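Red carotenoid protein (RCP) (Nostoc sp., PDB 5FCY) binds carotenoids, including beta-carotene, as a soluble cyanobacterial relative of the N-terminal domain of the orange carotenoid protein, and probably serves in photoprotection. Local coordinates at residues A[57-62]-A[99-104]. Numbering follows the deposited sequence.
Sequences EGLFNQ and LLFWYL. With BCR (beta-carotene), chain B.
Phe60 and Phe101 both hold CG anti to the backbone N (chi1 168° and 166°), which brings the Phe60 ring to Leu104 and the Phe101 ring to Leu59; Leu104 instead keeps CG beside its backbone N and sends CD1 to OE1 of Glu57, 3.5 Å away, the two side chains crossing at about a right angle. Leu104 also lays CB over one face of the Phe60 ring in a CH-pi contact, 4.2 Å from its centroid. Leu59 answers from the other helix, its CD2 standing 3.9 Å from the centroid of the Phe101 ring in a second CH-pi contact. That same ring turns its edge to the Phe60 backbone, CE1 lying 4.0 Å from Phe60 CA. In this all-helical carotenoid-binding fold, helix 95-110 works on two fronts: Phe101 and Leu104 meet helix 53-64, while Leu99, Leu100, Trp102 and Tyr103 line the beta-carotene pocket. The short segments cross at -45° with their axes 9.1 Å apart, and apolar contacts dominate between them. An alanine in place of Phe60 would probably open a gap beside Leu104 and leave its CB without the ring face it now packs on. Outside the two segments, Leu78 of helix 68-79 touches Phe101, and Ile114 touches Phe60.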
loop_
_atom_site.group_PDB
_atom_site.type_symbol
_atom_site.label_atom_id
_atom_site.label_comp_id
_atom_site.label_asym_id
_atom_site.label_seq_id
_atom_site.Cartn_x
_atom_site.Cartn_y
_atom_site.Cartn_z
ATOM N N GLU A 57 -12.816 -5.832 4.134
ATOM C CA GLU A 57 -13.772 -4.779 4.463
ATOM C C GLU A 57 -13.859 -4.563 5.967
ATOM O O GLU A 57 -14.048 -3.429 6.422
ATOM C CB GLU A 57 -15.151 -5.124 3.898
ATOM C CG GLU A 57 -16.137 -3.957 3.896
ATOM C CD GLU A 57 -15.863 -2.951 2.788
ATOM O OE1 GLU A 57 -15.495 -3.374 1.669
ATOM O OE2 GLU A 57 -16.013 -1.735 3.034
ATOM N N GLY A 58 -13.725 -5.630 6.751
ATOM C CA GLY A 58 -13.724 -5.510 8.195
ATOM C C GLY A 58 -12.581 -4.651 8.687
ATOM O O GLY A 58 -12.800 -3.615 9.323
ATOM N N LEU A 59 -11.348 -5.071 8.390
ATOM C CA LEU A 59 -10.183 -4.282 8.777
ATOM C C LEU A 59 -10.271 -2.867 8.225
ATOM O O LEU A 59 -9.825 -1.916 8.878
ATOM C CB LEU A 59 -8.902 -4.968 8.294
ATOM C CG LEU A 59 -7.570 -4.426 8.829
ATOM C CD1 LEU A 59 -7.444 -4.657 10.329
ATOM C CD2 LEU A 59 -6.395 -5.058 8.095
ATOM N N PHE A 60 -10.851 -2.706 7.034
ATOM C CA PHE A 60 -10.998 -1.380 6.446
ATOM C C PHE A 60 -11.927 -0.504 7.278
ATOM O O PHE A 60 -11.707 0.705 7.401
ATOM C CB PHE A 60 -11.513 -1.508 5.013
ATOM C CG PHE A 60 -11.973 -0.211 4.413
ATOM C CD1 PHE A 60 -11.058 0.753 4.028
ATOM C CD2 PHE A 60 -13.321 0.037 4.226
ATOM C CE1 PHE A 60 -11.480 1.945 3.475
ATOM C CE2 PHE A 60 -13.749 1.226 3.674
ATOM C CZ PHE A 60 -12.827 2.182 3.298
ATOM N N ASN A 61 -12.975 -1.094 7.857
ATOM C CA ASN A 61 -13.891 -0.315 8.684
ATOM C C ASN A 61 -13.202 0.193 9.942
ATOM O O ASN A 61 -13.378 1.354 10.327
ATOM C CB ASN A 61 -15.118 -1.153 9.042
ATOM C CG ASN A 61 -16.083 -1.292 7.885
ATOM O OD1 ASN A 61 -16.354 -0.329 7.166
ATOM N ND2 ASN A 61 -16.604 -2.496 7.692
ATOM N N GLN A 62 -12.409 -0.660 10.597
ATOM C CA GLN A 62 -11.629 -0.211 11.744
ATOM C C GLN A 62 -10.735 0.971 11.393
ATOM O O GLN A 62 -10.351 1.733 12.287
ATOM C CB GLN A 62 -10.771 -1.356 12.285
ATOM C CG GLN A 62 -11.552 -2.589 12.695
ATOM C CD GLN A 62 -10.690 -3.593 13.434
ATOM O OE1 GLN A 62 -9.858 -3.221 14.261
ATOM N NE2 GLN A 62 -10.876 -4.871 13.133
ATOM N N LEU A 99 -3.717 -7.393 0.136
ATOM C CA LEU A 99 -3.755 -6.540 -1.048
ATOM C C LEU A 99 -5.143 -5.945 -1.260
ATOM O O LEU A 99 -5.271 -4.784 -1.666
ATOM C CB LEU A 99 -3.310 -7.340 -2.272
ATOM C CG LEU A 99 -3.291 -6.619 -3.619
ATOM C CD1 LEU A 99 -2.484 -5.337 -3.550
ATOM C CD2 LEU A 99 -2.720 -7.547 -4.674
ATOM N N LEU A 100 -6.196 -6.723 -0.997
ATOM C CA LEU A 100 -7.550 -6.183 -1.075
ATOM C C LEU A 100 -7.739 -5.051 -0.076
ATOM O O LEU A 100 -8.369 -4.033 -0.389
ATOM C CB LEU A 100 -8.573 -7.290 -0.824
ATOM C CG LEU A 100 -8.601 -8.436 -1.837
ATOM C CD1 LEU A 100 -9.438 -9.587 -1.307
ATOM C CD2 LEU A 100 -9.139 -7.958 -3.173
ATOM N N PHE A 101 -7.210 -5.216 1.136
ATOM C CA PHE A 101 -7.261 -4.146 2.128
ATOM C C PHE A 101 -6.634 -2.869 1.586
ATOM O O PHE A 101 -7.202 -1.778 1.717
ATOM C CB PHE A 101 -6.553 -4.592 3.405
ATOM C CG PHE A 101 -6.265 -3.470 4.360
ATOM C CD1 PHE A 101 -7.277 -2.927 5.135
ATOM C CD2 PHE A 101 -4.984 -2.963 4.490
ATOM C CE1 PHE A 101 -7.016 -1.896 6.016
ATOM C CE2 PHE A 101 -4.717 -1.933 5.370
ATOM C CZ PHE A 101 -5.735 -1.398 6.135
ATOM N N TRP A 102 -5.455 -2.982 0.973
ATOM C CA TRP A 102 -4.802 -1.800 0.426
ATOM C C TRP A 102 -5.594 -1.209 -0.733
ATOM O O TRP A 102 -5.521 0.000 -0.976
ATOM C CB TRP A 102 -3.376 -2.138 -0.007
ATOM C CG TRP A 102 -2.404 -2.085 1.125
ATOM C CD1 TRP A 102 -1.889 -3.141 1.814
ATOM C CD2 TRP A 102 -1.838 -0.907 1.712
ATOM N NE1 TRP A 102 -1.031 -2.696 2.792
ATOM C CE2 TRP A 102 -0.984 -1.328 2.750
ATOM C CE3 TRP A 102 -1.969 0.461 1.459
ATOM C CZ2 TRP A 102 -0.265 -0.431 3.534
ATOM C CZ3 TRP A 102 -1.254 1.353 2.238
ATOM C CH2 TRP A 102 -0.413 0.903 3.263
ATOM N N TYR A 103 -6.357 -2.032 -1.453
ATOM C CA TYR A 103 -7.224 -1.502 -2.501
ATOM C C TYR A 103 -8.361 -0.679 -1.907
ATOM O O TYR A 103 -8.627 0.443 -2.352
ATOM C CB TYR A 103 -7.785 -2.640 -3.354
ATOM C CG TYR A 103 -8.714 -2.153 -4.440
ATOM C CD1 TYR A 103 -8.219 -1.497 -5.558
ATOM C CD2 TYR A 103 -10.086 -2.340 -4.342
ATOM C CE1 TYR A 103 -9.064 -1.042 -6.555
ATOM C CE2 TYR A 103 -10.940 -1.889 -5.333
ATOM C CZ TYR A 103 -10.423 -1.241 -6.438
ATOM O OH TYR A 103 -11.265 -0.789 -7.431
ATOM N N LEU A 104 -9.050 -1.226 -0.901
ATOM C CA LEU A 104 -10.151 -0.503 -0.273
ATOM C C LEU A 104 -9.683 0.811 0.339
ATOM O O LEU A 104 -10.466 1.762 0.434
ATOM C CB LEU A 104 -10.812 -1.375 0.794
ATOM C CG LEU A 104 -11.358 -2.723 0.319
ATOM C CD1 LEU A 104 -12.046 -3.436 1.465
ATOM C CD2 LEU A 104 -12.310 -2.554 -0.856
HETATM C C1 BCR B . 0.597 12.165 3.347
HETATM C C2 BCR B . 1.331 13.471 3.052
HETATM C C3 BCR B . 2.806 13.292 2.709
HETATM C C4 BCR B . 3.055 11.989 1.962
HETATM C C5 BCR B . 1.766 11.470 1.376
HETATM C C6 BCR B . 0.769 11.176 2.210
HETATM C C7 BCR B . -0.146 9.993 2.094
HETATM C C8 BCR B . -0.109 9.029 1.150
HETATM C C9 BCR B . -1.078 7.892 1.146
HETATM C C10 BCR B . -1.021 6.982 0.138
HETATM C C11 BCR B . -1.904 5.809 0.005
HETATM C C33 BCR B . 1.643 11.371 -0.107
HETATM C C31 BCR B . -0.870 12.514 3.591
HETATM C C32 BCR B . 1.210 11.559 4.597
HETATM C C34 BCR B . -2.084 7.810 2.263
HETATM C C12 BCR B . -1.747 4.958 -1.023
HETATM C C13 BCR B . -2.596 3.753 -1.209
HETATM C C14 BCR B . -2.372 2.951 -2.284
HETATM C C15 BCR B . -3.125 1.726 -2.593
HETATM C C16 BCR B . -2.863 0.991 -3.684
HETATM C C17 BCR B . -3.650 -0.224 -3.943
HETATM C C18 BCR B . -3.478 -1.029 -5.011
HETATM C C19 BCR B . -4.352 -2.228 -5.112
HETATM C C20 BCR B . -4.247 -3.159 -6.068
HETATM C C21 BCR B . -5.158 -4.313 -6.073
HETATM C C22 BCR B . -5.130 -5.267 -7.023
HETATM C C23 BCR B . -6.126 -6.373 -6.931
HETATM C C24 BCR B . -6.267 -7.313 -7.875
HETATM C C25 BCR B . -7.271 -8.415 -7.806
HETATM C C26 BCR B . -8.174 -8.537 -6.832
HETATM C C27 BCR B . -8.180 -9.803 -6.006
HETATM C C28 BCR B . -7.611 -10.944 -6.839
HETATM C C29 BCR B . -7.938 -10.765 -8.317
HETATM C C30 BCR B . -7.324 -9.482 -8.879
HETATM C C35 BCR B . -3.657 3.478 -0.179
HETATM C C36 BCR B . -2.430 -0.689 -6.035
HETATM C C37 BCR B . -4.118 -5.144 -8.128
HETATM C C38 BCR B . -9.241 -7.495 -6.606
HETATM C C39 BCR B . -8.179 -8.950 -10.020
HETATM C C40 BCR B . -5.935 -9.812 -9.411
#